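Local coordinates for apical membrane antigen 1-like protein, soluble form (Toxoplasma gondii, PDB 3ZLE) that may play a role in host cell invasion by the parasite, as a surface antigen of the apicomplexan AMA1 family, at residues T40-V46 / S142-P147; P51-A56 / R197-Y201; A73-N77 / W282-W286; C124-A128 / K156-L160. The contacts are given in a common frame with arbitrary orientation. Residue numbers count along the deposited sequence, not the author numbering.

Interaction 1 of 4, residues T40-V46 / S142-P147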
loop_
_atom_site.group_PDB
_atom_site.type_symbol
_atom_site.label_atom_id
_atom_site.label_comp_id
_atom_site.label_asym_id
_atom_site.label_seq_id
_atom_site.Cartn_x
_atom_site.Cartn_y
_atom_site.Cartn_z
ATOM N N THR A 40 -4.074 18.643 -9.337
ATOM C CA THR A 40 -5.159 19.178 -10.119
ATOM C C THR A 40 -5.602 20.436 -9.438
ATOM O O THR A 40 -5.615 20.499 -8.186
ATOM C CB THR A 40 -6.348 18.217 -10.124
ATOM O OG1 THR A 40 -5.885 16.915 -10.484
ATOM C CG2 THR A 40 -7.441 18.688 -11.094
ATOM N N GLU A 41 -5.904 21.456 -10.246
ATOM C CA GLU A 41 -6.422 22.726 -9.747
ATOM C C GLU A 41 -5.560 23.304 -8.634
ATOM O O GLU A 41 -6.066 23.951 -7.722
ATOM C CB GLU A 41 -7.857 22.579 -9.269
ATOM C CG GLU A 41 -8.823 22.043 -10.332
ATOM C CD GLU A 41 -10.237 21.893 -9.797
ATOM O OE1 GLU A 41 -10.424 21.993 -8.562
ATOM O OE2 GLU A 41 -11.163 21.656 -10.597
ATOM N N GLY A 42 -4.270 22.988 -8.659
ATOM C CA GLY A 42 -3.344 23.482 -7.623
ATOM C C GLY A 42 -3.190 22.592 -6.383
ATOM O O GLY A 42 -2.365 22.885 -5.521
ATOM N N TYR A 43 -3.889 21.454 -6.320
ATOM C CA TYR A 43 -3.727 20.574 -5.144
ATOM C C TYR A 43 -3.105 19.218 -5.438
ATOM O O TYR A 43 -3.404 18.601 -6.470
ATOM C CB TYR A 43 -5.041 20.378 -4.431
ATOM C CG TYR A 43 -5.675 21.644 -3.996
ATOM C CD1 TYR A 43 -5.402 22.193 -2.732
ATOM C CD2 TYR A 43 -6.607 22.273 -4.807
ATOM C CE1 TYR A 43 -6.051 23.342 -2.299
ATOM C CE2 TYR A 43 -7.232 23.446 -4.408
ATOM C CZ TYR A 43 -6.947 23.986 -3.164
ATOM O OH TYR A 43 -7.608 25.133 -2.775
ATOM N N ARG A 44 -2.330 18.709 -4.475
ATOM C CA ARG A 44 -1.831 17.321 -4.544
ATOM C C ARG A 44 -2.980 16.303 -4.427
ATOM O O ARG A 44 -3.925 16.490 -3.651
ATOM C CB ARG A 44 -0.779 17.089 -3.461
ATOM C CG ARG A 44 0.089 18.301 -3.264
ATOM C CD ARG A 44 1.493 17.946 -2.803
ATOM N NE ARG A 44 2.029 16.814 -3.531
ATOM C CZ ARG A 44 3.016 16.045 -3.075
ATOM N NH1 ARG A 44 3.588 16.314 -1.906
ATOM N NH2 ARG A 44 3.503 15.088 -3.836
ATOM N N GLU A 45 -2.979 15.322 -5.315
ATOM C CA GLU A 45 -4.131 14.434 -5.469
ATOM C C GLU A 45 -3.610 12.994 -5.362
ATOM O O GLU A 45 -2.471 12.711 -5.809
ATOM C CB GLU A 45 -4.792 14.715 -6.826
ATOM C CG GLU A 45 -5.993 13.866 -7.166
ATOM C CD GLU A 45 -6.590 14.240 -8.516
ATOM O OE1 GLU A 45 -5.832 14.238 -9.505
ATOM O OE2 GLU A 45 -7.810 14.548 -8.590
ATOM N N VAL A 46 -4.326 12.146 -4.611
ATOM C CA VAL A 46 -3.883 10.734 -4.397
ATOM C C VAL A 46 -3.968 10.030 -5.718
ATOM O O VAL A 46 -4.997 10.084 -6.376
ATOM C CB VAL A 46 -4.795 9.973 -3.370
ATOM C CG1 VAL A 46 -4.222 8.581 -3.025
ATOM C CG2 VAL A 46 -4.955 10.785 -2.090
ATOM N N SER A 142 -15.395 20.984 -8.080
ATOM C CA SER A 142 -13.995 20.835 -8.516
ATOM C C SER A 142 -13.880 19.538 -9.331
ATOM O O SER A 142 -14.767 18.696 -9.242
ATOM C CB SER A 142 -13.092 20.753 -7.269
ATOM O OG SER A 142 -11.804 20.257 -7.569
ATOM N N THR A 143 -12.793 19.374 -10.104
ATOM C CA THR A 143 -12.496 18.081 -10.799
ATOM C C THR A 143 -11.560 17.163 -9.973
ATOM O O THR A 143 -11.127 16.092 -10.450
ATOM C CB THR A 143 -11.827 18.309 -12.180
ATOM O OG1 THR A 143 -10.469 18.741 -11.997
ATOM C CG2 THR A 143 -12.603 19.365 -13.006
ATOM N N TYR A 144 -11.120 17.673 -8.828
ATOM C CA TYR A 144 -10.346 16.894 -7.850
ATOM C C TYR A 144 -11.014 15.546 -7.588
ATOM O O TYR A 144 -12.225 15.483 -7.417
ATOM C CB TYR A 144 -10.269 17.673 -6.530
ATOM C CG TYR A 144 -9.202 17.181 -5.579
ATOM C CD1 TYR A 144 -7.903 17.620 -5.694
ATOM C CD2 TYR A 144 -9.522 16.335 -4.509
ATOM C CE1 TYR A 144 -6.921 17.196 -4.820
ATOM C CE2 TYR A 144 -8.545 15.877 -3.663
ATOM C CZ TYR A 144 -7.234 16.315 -3.814
ATOM O OH TYR A 144 -6.231 15.890 -2.944
ATOM N N LYS A 145 -10.221 14.483 -7.490
ATOM C CA LYS A 145 -10.756 13.175 -7.061
ATOM C C LYS A 145 -10.345 12.788 -5.634
ATOM O O LYS A 145 -9.161 12.570 -5.359
ATOM C CB LYS A 145 -10.311 12.084 -8.020
ATOM C CG LYS A 145 -10.598 12.369 -9.476
ATOM C CD LYS A 145 -12.020 12.031 -9.802
ATOM C CE LYS A 145 -12.172 11.885 -11.312
ATOM N NZ LYS A 145 -13.561 12.229 -11.677
ATOM N N TYR A 146 -11.347 12.537 -4.791
ATOM C CA TYR A 146 -11.158 11.952 -3.453
ATOM C C TYR A 146 -10.576 10.538 -3.469
ATOM O O TYR A 146 -10.791 9.785 -4.426
ATOM C CB TYR A 146 -12.494 11.902 -2.720
ATOM C CG TYR A 146 -13.161 13.249 -2.536
ATOM C CD1 TYR A 146 -12.499 14.319 -1.897
ATOM C CD2 TYR A 146 -14.484 13.445 -2.937
ATOM C CE1 TYR A 146 -13.183 15.518 -1.601
ATOM C CE2 TYR A 146 -15.159 14.633 -2.651
ATOM C CZ TYR A 146 -14.512 15.674 -2.014
ATOM O OH TYR A 146 -15.207 16.896 -1.809
ATOM N N PRO A 147 -9.802 10.176 -2.432
ATOM C CA PRO A 147 -9.410 8.781 -2.227
ATOM C C PRO A 147 -10.514 8.037 -1.477
ATOM O O PRO A 147 -11.409 8.671 -0.916
ATOM C CB PRO A 147 -8.188 8.899 -1.297
ATOM C CG PRO A 147 -8.470 10.127 -0.492
ATOM C CD PRO A 147 -9.130 11.081 -1.469
HETATM O O HOH W 1 -7.779 9.980 -5.642
HETATM O O HOH W 2 -7.043 12.960 -3.778
#
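Two very short hydrogen bonds, S142 OG to E41 OE1 at 2.4 Å and Y144 OH to the backbone R44 O at 2.5 Å, mark the docking of a tight β-hairpin onto an irregular loop in the PAN-like N-terminal domain of AMA1. The hairpin reverses through a type I' turn from T40 to Y43, closed by T40 N to Y43 O (2.9 Å) and Y43 N to T40 O (2.7 Å); G42 takes backbone angles that favour glycine. Such a turn leaves E41 at the tip, where its carboxylate receives the loop: besides the bond from S142 OG, E41 OE2 accepts a hydrogen bond from T143 N (2.8 Å), while S142 OG in turn takes one from Y144 N (3.0 Å) in an ST turn. A second carboxylate repeats the principle further along, E45 OE2 accepting from K145 N at 2.7 Å. Lacking strand pairing, the loop thus satisfies two amides on glutamate side chains.

Between these polar points lies the Y144 ring, which has E45 CG over one face and Y43 CB 3.7 Å from its CE1. W286 stacks on the same ring, and S163 shares a hydrogen bond with its hydroxyl. Where the segments separate, waters bridge them; one accepts from V46 N (3.0 Å) and donates to K145 O (2.7 Å). Beyond them the contact closes with V46 CG2 against P147 CB, 3.8 Å apart.

Interaction 2 of 4, residues P51-A56 / R197-Y201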
loop_
_atom_site.group_PDB
_atom_site.type_symbol
_atom_site.label_atom_id
_atom_site.label_comp_id
_atom_site.label_asym_id
_atom_site.label_seq_id
_atom_site.Cartn_x
_atom_site.Cartn_y
_atom_site.Cartn_z
ATOM N N PRO A 51 -4.534 -0.755 -4.747
ATOM C CA PRO A 51 -5.075 -0.590 -3.401
ATOM C C PRO A 51 -4.039 -0.939 -2.345
ATOM O O PRO A 51 -3.103 -1.723 -2.599
ATOM C CB PRO A 51 -6.267 -1.555 -3.373
ATOM C CG PRO A 51 -6.037 -2.536 -4.460
ATOM C CD PRO A 51 -5.107 -1.911 -5.463
ATOM N N VAL A 52 -4.118 -0.284 -1.197
ATOM C CA VAL A 52 -3.090 -0.445 -0.197
ATOM C C VAL A 52 -3.735 -1.108 0.992
ATOM O O VAL A 52 -4.489 -0.467 1.729
ATOM C CB VAL A 52 -2.560 0.936 0.248
ATOM C CG1 VAL A 52 -1.202 0.767 0.977
ATOM C CG2 VAL A 52 -2.428 1.859 -0.961
ATOM N N PHE A 53 -3.422 -2.383 1.211
ATOM C CA PHE A 53 -4.153 -3.190 2.183
ATOM C C PHE A 53 -3.666 -2.938 3.595
ATOM O O PHE A 53 -2.449 -2.998 3.876
ATOM C CB PHE A 53 -3.985 -4.664 1.840
ATOM C CG PHE A 53 -4.807 -5.100 0.673
ATOM C CD1 PHE A 53 -4.355 -4.864 -0.622
ATOM C CD2 PHE A 53 -6.113 -5.578 0.851
ATOM C CE1 PHE A 53 -5.104 -5.288 -1.709
ATOM C CE2 PHE A 53 -6.906 -5.925 -0.262
ATOM C CZ PHE A 53 -6.404 -5.728 -1.537
ATOM N N GLY A 54 -4.601 -2.636 4.491
ATOM C CA GLY A 54 -4.265 -2.411 5.878
ATOM C C GLY A 54 -3.772 -1.010 6.201
ATOM O O GLY A 54 -3.505 -0.712 7.365
ATOM N N LYS A 55 -3.754 -0.106 5.206
ATOM C CA LYS A 55 -3.400 1.271 5.475
ATOM C C LYS A 55 -4.437 2.027 6.246
ATOM O O LYS A 55 -5.584 2.152 5.800
ATOM C CB LYS A 55 -3.022 2.027 4.212
ATOM C CG LYS A 55 -3.005 3.551 4.340
ATOM C CD LYS A 55 -2.016 4.196 3.344
ATOM C CE LYS A 55 -2.296 5.680 3.224
ATOM N NZ LYS A 55 -1.364 6.437 2.306
ATOM N N ALA A 56 -4.021 2.594 7.391
ATOM C CA ALA A 56 -4.878 3.449 8.176
ATOM C C ALA A 56 -4.119 4.762 8.447
ATOM O O ALA A 56 -2.890 4.803 8.402
ATOM C CB ALA A 56 -5.250 2.748 9.504
ATOM N N ARG A 197 -11.896 -4.348 12.074
ATOM C CA ARG A 197 -12.033 -3.788 10.727
ATOM C C ARG A 197 -10.871 -4.231 9.793
ATOM O O ARG A 197 -9.840 -4.687 10.271
ATOM C CB ARG A 197 -12.162 -2.257 10.772
ATOM C CG ARG A 197 -11.040 -1.541 11.511
ATOM C CD ARG A 197 -11.192 -0.040 11.483
ATOM N NE ARG A 197 -9.906 0.562 11.736
ATOM C CZ ARG A 197 -9.685 1.855 11.857
ATOM N NH1 ARG A 197 -10.673 2.720 11.705
ATOM N NH2 ARG A 197 -8.467 2.274 12.117
ATOM N N ALA A 198 -11.093 -4.235 8.481
ATOM C CA ALA A 198 -10.038 -4.657 7.556
ATOM C C ALA A 198 -10.003 -3.681 6.382
ATOM O O ALA A 198 -10.769 -3.795 5.454
ATOM C CB ALA A 198 -10.254 -6.116 7.076
ATOM N N LEU A 199 -9.087 -2.724 6.448
ATOM C CA LEU A 199 -9.163 -1.532 5.655
ATOM C C LEU A 199 -8.380 -1.691 4.384
ATOM O O LEU A 199 -7.356 -2.390 4.344
ATOM C CB LEU A 199 -8.631 -0.341 6.448
ATOM C CG LEU A 199 -9.507 0.019 7.653
ATOM C CD1 LEU A 199 -9.090 1.354 8.248
ATOM C CD2 LEU A 199 -10.955 0.022 7.255
ATOM N N VAL A 200 -8.803 -0.968 3.366
ATOM C CA VAL A 200 -8.037 -0.865 2.132
ATOM C C VAL A 200 -8.106 0.568 1.734
ATOM O O VAL A 200 -9.192 1.106 1.656
ATOM C CB VAL A 200 -8.659 -1.689 0.994
ATOM C CG1 VAL A 200 -7.748 -1.638 -0.230
ATOM C CG2 VAL A 200 -8.852 -3.135 1.442
ATOM N N TYR A 201 -6.941 1.218 1.632
ATOM C CA TYR A 201 -6.885 2.630 1.293
ATOM C C TYR A 201 -6.458 2.713 -0.137
ATOM O O TYR A 201 -5.645 1.905 -0.601
ATOM C CB TYR A 201 -5.855 3.370 2.180
ATOM C CG TYR A 201 -5.768 4.885 1.955
ATOM C CD1 TYR A 201 -5.040 5.417 0.891
ATOM C CD2 TYR A 201 -6.251 5.770 2.911
ATOM C CE1 TYR A 201 -4.962 6.789 0.694
ATOM C CE2 TYR A 201 -6.099 7.139 2.767
ATOM C CZ TYR A 201 -5.458 7.636 1.666
ATOM O OH TYR A 201 -5.377 8.992 1.511
#
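Y201 gives up more surface here than any other residue, and K55 and V200 come next; between them they illustrate how a short edge strand and the turn after it can be held by side chains as well as backbone. The aliphatic part of K55 lies along Y201, with K55 CG 3.6 Å from Y201 CB. K55 CE sits 3.6 Å from the centroid of the Y201 ring, only 10° off the normal, a CH-π contact. K55 NZ lies 4.3 Å from the centroid of the Y201 ring, still over the face, as a cation-π partner, while hydrogen-bonding to Q165 and to the carbonyl of F33. V200 works on the other face of the sheet: its CG1 meets P51 CB at 3.5 Å and its CG2 meets F53 CD2 at 3.7 Å, in a cluster to which I121 of helix 120-129 also belongs.

Backbone pairing sets this register. V52 and Y201 form an antiparallel hydrogen-bonded pair, V52 N to Y201 O at 2.7 Å and Y201 N to V52 O at 3.0 Å, whereas F53 faces V200 as a non-hydrogen-bonded pair. A type II turn from V52 to K55 then bends the chain away, its G54 still giving N to L199 O (2.8 Å). Strand 52-53 is thereby joined to strand 199-202 at one edge of the five-stranded antiparallel sheet on which the PAN-like domain of AMA1 is built.

Interaction 3 of 4, residues A73-N77 / W282-W286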
loop_
_atom_site.group_PDB
_atom_site.type_symbol
_atom_site.label_atom_id
_atom_site.label_comp_id
_atom_site.label_asym_id
_atom_site.label_seq_id
_atom_site.Cartn_x
_atom_site.Cartn_y
_atom_site.Cartn_z
ATOM N N ALA A 73 -15.531 14.359 8.579
ATOM C CA ALA A 73 -14.731 15.571 8.678
ATOM C C ALA A 73 -15.662 16.726 8.997
ATOM O O ALA A 73 -16.866 16.654 8.716
ATOM C CB ALA A 73 -14.026 15.819 7.371
ATOM N N PRO A 74 -15.126 17.782 9.624
ATOM C CA PRO A 74 -15.972 18.935 10.024
ATOM C C PRO A 74 -16.530 19.716 8.839
ATOM O O PRO A 74 -15.859 19.830 7.807
ATOM C CB PRO A 74 -15.030 19.824 10.852
ATOM C CG PRO A 74 -13.614 19.321 10.597
ATOM C CD PRO A 74 -13.680 18.028 9.787
ATOM N N THR A 75 -17.783 20.182 8.964
ATOM C CA THR A 75 -18.411 21.066 7.949
ATOM C C THR A 75 -18.267 22.553 8.307
ATOM O O THR A 75 -18.452 23.424 7.458
ATOM C CB THR A 75 -19.923 20.770 7.779
ATOM O OG1 THR A 75 -20.525 20.640 9.077
ATOM C CG2 THR A 75 -20.140 19.473 6.991
ATOM N N SER A 76 -17.979 22.837 9.569
ATOM C CA SER A 76 -17.722 24.206 10.001
ATOM C C SER A 76 -16.686 24.167 11.102
ATOM O O SER A 76 -16.631 23.206 11.882
ATOM C CB SER A 76 -19.001 24.859 10.541
ATOM O OG SER A 76 -19.335 24.333 11.812
ATOM N N ASN A 77 -15.931 25.252 11.232
ATOM C CA ASN A 77 -15.085 25.426 12.395
ATOM C C ASN A 77 -15.882 25.573 13.678
ATOM O O ASN A 77 -17.063 25.937 13.656
ATOM C CB ASN A 77 -14.141 26.612 12.224
ATOM C CG ASN A 77 -12.908 26.485 13.086
ATOM O OD1 ASN A 77 -12.724 25.483 13.778
ATOM N ND2 ASN A 77 -12.027 27.468 13.007
ATOM N N TRP A 282 -8.586 25.264 9.413
ATOM C CA TRP A 282 -9.368 24.118 9.871
ATOM C C TRP A 282 -9.819 23.294 8.702
ATOM O O TRP A 282 -10.306 22.180 8.870
ATOM C CB TRP A 282 -10.596 24.563 10.657
ATOM C CG TRP A 282 -11.610 25.279 9.817
ATOM C CD1 TRP A 282 -11.604 26.596 9.494
ATOM C CD2 TRP A 282 -12.798 24.721 9.220
ATOM N NE1 TRP A 282 -12.696 26.901 8.706
ATOM C CE2 TRP A 282 -13.457 25.775 8.544
ATOM C CE3 TRP A 282 -13.324 23.425 9.126
ATOM C CZ2 TRP A 282 -14.656 25.591 7.855
ATOM C CZ3 TRP A 282 -14.514 23.238 8.430
ATOM C CH2 TRP A 282 -15.165 24.320 7.799
ATOM N N ASN A 283 -9.739 23.874 7.514
ATOM C CA ASN A 283 -10.382 23.258 6.377
ATOM C C ASN A 283 -9.470 23.084 5.195
ATOM O O ASN A 283 -9.927 22.916 4.082
ATOM C CB ASN A 283 -11.657 23.995 5.994
ATOM C CG ASN A 283 -11.403 25.443 5.578
ATOM O OD1 ASN A 283 -10.289 25.952 5.678
ATOM N ND2 ASN A 283 -12.448 26.107 5.121
ATOM N N ASP A 284 -8.180 23.017 5.467
ATOM C CA ASP A 284 -7.208 22.655 4.467
ATOM C C ASP A 284 -7.155 21.134 4.270
ATOM O O ASP A 284 -6.187 20.483 4.633
ATOM C CB ASP A 284 -5.834 23.215 4.864
ATOM C CG ASP A 284 -5.773 24.739 4.751
ATOM O OD1 ASP A 284 -6.653 25.324 4.077
ATOM O OD2 ASP A 284 -4.816 25.340 5.280
ATOM N N PHE A 285 -8.196 20.597 3.638
ATOM C CA PHE A 285 -8.346 19.170 3.468
ATOM C C PHE A 285 -7.383 18.595 2.452
ATOM O O PHE A 285 -7.187 17.406 2.421
ATOM C CB PHE A 285 -9.790 18.817 3.098
ATOM C CG PHE A 285 -10.792 19.091 4.197
ATOM C CD1 PHE A 285 -10.377 19.539 5.450
ATOM C CD2 PHE A 285 -12.149 18.970 3.954
ATOM C CE1 PHE A 285 -11.299 19.856 6.429
ATOM C CE2 PHE A 285 -13.075 19.231 4.953
ATOM C CZ PHE A 285 -12.650 19.679 6.196
ATOM N N TRP A 286 -6.890 19.429 1.527
ATOM C CA TRP A 286 -6.030 18.934 0.451
ATOM C C TRP A 286 -4.678 19.653 0.461
ATOM O O TRP A 286 -4.627 20.866 0.512
ATOM C CB TRP A 286 -6.708 19.079 -0.942
ATOM C CG TRP A 286 -8.219 18.690 -1.044
ATOM C CD1 TRP A 286 -8.904 17.844 -0.237
ATOM C CD2 TRP A 286 -9.150 19.101 -2.075
ATOM N NE1 TRP A 286 -10.229 17.736 -0.651
ATOM C CE2 TRP A 286 -10.416 18.551 -1.736
ATOM C CE3 TRP A 286 -9.074 20.002 -3.146
ATOM C CZ2 TRP A 286 -11.569 18.809 -2.474
ATOM C CZ3 TRP A 286 -10.227 20.247 -3.907
ATOM C CH2 TRP A 286 -11.462 19.634 -3.569
#
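The long loop between helix 253-262 and strand 303-308 by its position probably corresponds to the domain II loop of AMA1 proteins, which in relatives reaches across to domain I and covers part of the apical groove; if so, this contact is one place where it meets domain I. It is an aromatic packing of two irregular segments, without a hydrogen bond between them. W282, the residue with most surface covered, lies against the backbone of P74 to N77. The carbonyl T75 O approaches the ring edge at W282 CH2 (3.4 Å), and P74 O meets two rings edge-on, W282 CZ3 at 3.7 Å and F285 CZ at 3.6 Å. F285 adds apolar contacts, its CZ lying 4.1 Å from P74 CD and 4.3 Å from A73 CB. L84 packs on P74, N77 and W282 from outside the pair. Over the indole face, N77 CB makes a CH-π contact, 3.6 Å from the centroid of the W282 five-membered ring and 3° off its normal.

Interaction 4 of 4, residues C124-A128 / K156-L160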
loop_
_atom_site.group_PDB
_atom_site.type_symbol
_atom_site.label_atom_id
_atom_site.label_comp_id
_atom_site.label_asym_id
_atom_site.label_seq_id
_atom_site.Cartn_x
_atom_site.Cartn_y
_atom_site.Cartn_z
ATOM N N CYS A 124 -15.780 0.668 -4.774
ATOM C CA CYS A 124 -15.546 1.771 -3.868
ATOM C C CYS A 124 -14.653 2.812 -4.540
ATOM O O CYS A 124 -14.869 4.026 -4.399
ATOM C CB CYS A 124 -14.974 1.272 -2.539
ATOM S SG CYS A 124 -14.845 2.535 -1.274
ATOM N N ALA A 125 -13.800 2.343 -5.431
ATOM C CA ALA A 125 -12.870 3.242 -6.123
ATOM C C ALA A 125 -13.670 4.015 -7.165
ATOM O O ALA A 125 -13.561 5.262 -7.238
ATOM C CB ALA A 125 -11.726 2.463 -6.775
ATOM N N LEU A 126 -14.590 3.307 -7.834
ATOM C CA LEU A 126 -15.440 3.913 -8.887
ATOM C C LEU A 126 -16.356 4.927 -8.256
ATOM O O LEU A 126 -16.637 5.964 -8.844
ATOM C CB LEU A 126 -16.295 2.867 -9.635
ATOM C CG LEU A 126 -17.142 3.413 -10.809
ATOM C CD1 LEU A 126 -16.267 4.218 -11.777
ATOM C CD2 LEU A 126 -17.922 2.323 -11.581
ATOM N N TYR A 127 -16.833 4.614 -7.051
ATOM C CA TYR A 127 -17.768 5.486 -6.360
ATOM C C TYR A 127 -17.070 6.781 -5.997
ATOM O O TYR A 127 -17.640 7.838 -6.137
ATOM C CB TYR A 127 -18.287 4.817 -5.096
ATOM C CG TYR A 127 -19.243 5.619 -4.297
ATOM C CD1 TYR A 127 -20.468 6.002 -4.823
ATOM C CD2 TYR A 127 -18.961 5.964 -2.978
ATOM C CE1 TYR A 127 -21.371 6.712 -4.068
ATOM C CE2 TYR A 127 -19.908 6.606 -2.190
ATOM C CZ TYR A 127 -21.088 7.009 -2.743
ATOM O OH TYR A 127 -22.016 7.721 -1.981
ATOM N N ALA A 128 -15.837 6.681 -5.561
ATOM C CA ALA A 128 -14.998 7.861 -5.304
ATOM C C ALA A 128 -14.744 8.608 -6.621
ATOM O O ALA A 128 -14.851 9.822 -6.669
ATOM C CB ALA A 128 -13.689 7.446 -4.713
ATOM N N LYS A 156 -18.319 -1.676 4.183
ATOM C CA LYS A 156 -18.684 -0.291 3.905
ATOM C C LYS A 156 -17.631 0.458 3.082
ATOM O O LYS A 156 -16.434 0.288 3.281
ATOM C CB LYS A 156 -18.904 0.454 5.210
ATOM C CG LYS A 156 -20.275 0.195 5.832
ATOM C CD LYS A 156 -20.316 0.712 7.249
ATOM C CE LYS A 156 -21.416 0.017 8.014
ATOM N NZ LYS A 156 -22.765 0.401 7.500
ATOM N N CYS A 157 -18.081 1.314 2.179
ATOM C CA CYS A 157 -17.138 2.085 1.362
ATOM C C CYS A 157 -17.124 3.523 1.880
ATOM O O CYS A 157 -18.184 4.091 2.147
ATOM C CB CYS A 157 -17.563 2.056 -0.117
ATOM S SG CYS A 157 -16.710 3.327 -1.129
ATOM N N TYR A 158 -15.919 4.078 2.053
ATOM C CA TYR A 158 -15.727 5.459 2.489
ATOM C C TYR A 158 -15.062 6.258 1.391
ATOM O O TYR A 158 -14.026 5.841 0.832
ATOM C CB TYR A 158 -14.853 5.532 3.762
ATOM C CG TYR A 158 -15.457 4.881 4.990
ATOM C CD1 TYR A 158 -15.462 3.507 5.124
ATOM C CD2 TYR A 158 -15.939 5.650 6.063
ATOM C CE1 TYR A 158 -15.942 2.895 6.265
ATOM C CE2 TYR A 158 -16.468 5.035 7.201
ATOM C CZ TYR A 158 -16.460 3.658 7.285
ATOM O OH TYR A 158 -16.987 3.010 8.361
ATOM N N VAL A 159 -15.592 7.455 1.154
ATOM C CA VAL A 159 -14.931 8.443 0.364
ATOM C C VAL A 159 -14.422 9.524 1.307
ATOM O O VAL A 159 -15.212 10.101 2.077
ATOM C CB VAL A 159 -15.926 9.073 -0.667
ATOM C CG1 VAL A 159 -15.191 10.047 -1.596
ATOM C CG2 VAL A 159 -16.541 7.975 -1.494
ATOM N N LEU A 160 -13.106 9.785 1.281
ATOM C CA LEU A 160 -12.499 10.751 2.187
ATOM C C LEU A 160 -12.425 12.133 1.514
ATOM O O LEU A 160 -11.647 12.332 0.580
ATOM C CB LEU A 160 -11.038 10.334 2.563
ATOM C CG LEU A 160 -10.817 8.917 3.147
ATOM C CD1 LEU A 160 -9.364 8.679 3.485
ATOM C CD2 LEU A 160 -11.751 8.580 4.345
#
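A helix laid over a sheet needs its bumps to find hollows, and here three residues of one helical turn meet two of a strand. Helix 120-129 presents C124, Y127 and A128; strand 156-159 answers with C157 and V159, which point to the helix while Y158 between them points away. V159 supplies an apolar knob. Its CG2 enters the hollow between the Y127 ring and the small A128, 3.5 Å from Y127 CD2 and 4.1 Å from A128 CA, and its CG1 stands 4.3 Å from A128 CB. The lack of a longer side chain at A128 leaves room for this branch. Two residues back along the strand, C157 approaches the same ring obliquely, C157 SG 3.9 Å from Y127 CD2, a sulfur-aromatic contact. The Y127 hydroxyl hydrogen-bonds with the carbonyl of F100.

The segments' axes run 8.4 Å apart and 32° from parallel, and F148 of the neighbouring strand packs against C124 and A128. At C124 and C157 the gap is closed by the disulfide, C124 SG to C157 SG at 2.0 Å with a χ3 of 79°, right-handed. Joining helix to sheet by a disulfide is a feature of PAN-like domains. With no hydrogen bond across the pair, the interface combines apolar fit with one covalent link, a tie that suits the oxidising, extracellular setting of this ectodomain.

Three contacts build domain I from sheet, helix and loops; interaction 3 probably brings in the domain II loop. Interactions 2 and 4, centres 12 Å apart, reach the same five-stranded sheet, and Y201 CE2 meets L160 CD1 at 3.7 Å. Interaction 1 borders both: P147 O and L160 N lie 3.0 Å apart, a probable hydrogen bond to interaction 4, and P147 CG is 3.9 Å from Y201 OH of interaction 2. W286 carries interaction 3 into interaction 1, its CZ3 3.6 Å from Y144 CG, whereas interactions 3 and 4 do not touch, their nearest atoms being about 6 Å apart. Interaction 3 is peripheral, with the S76 side chain about 7 Å from a bound N-acetylglucosamine.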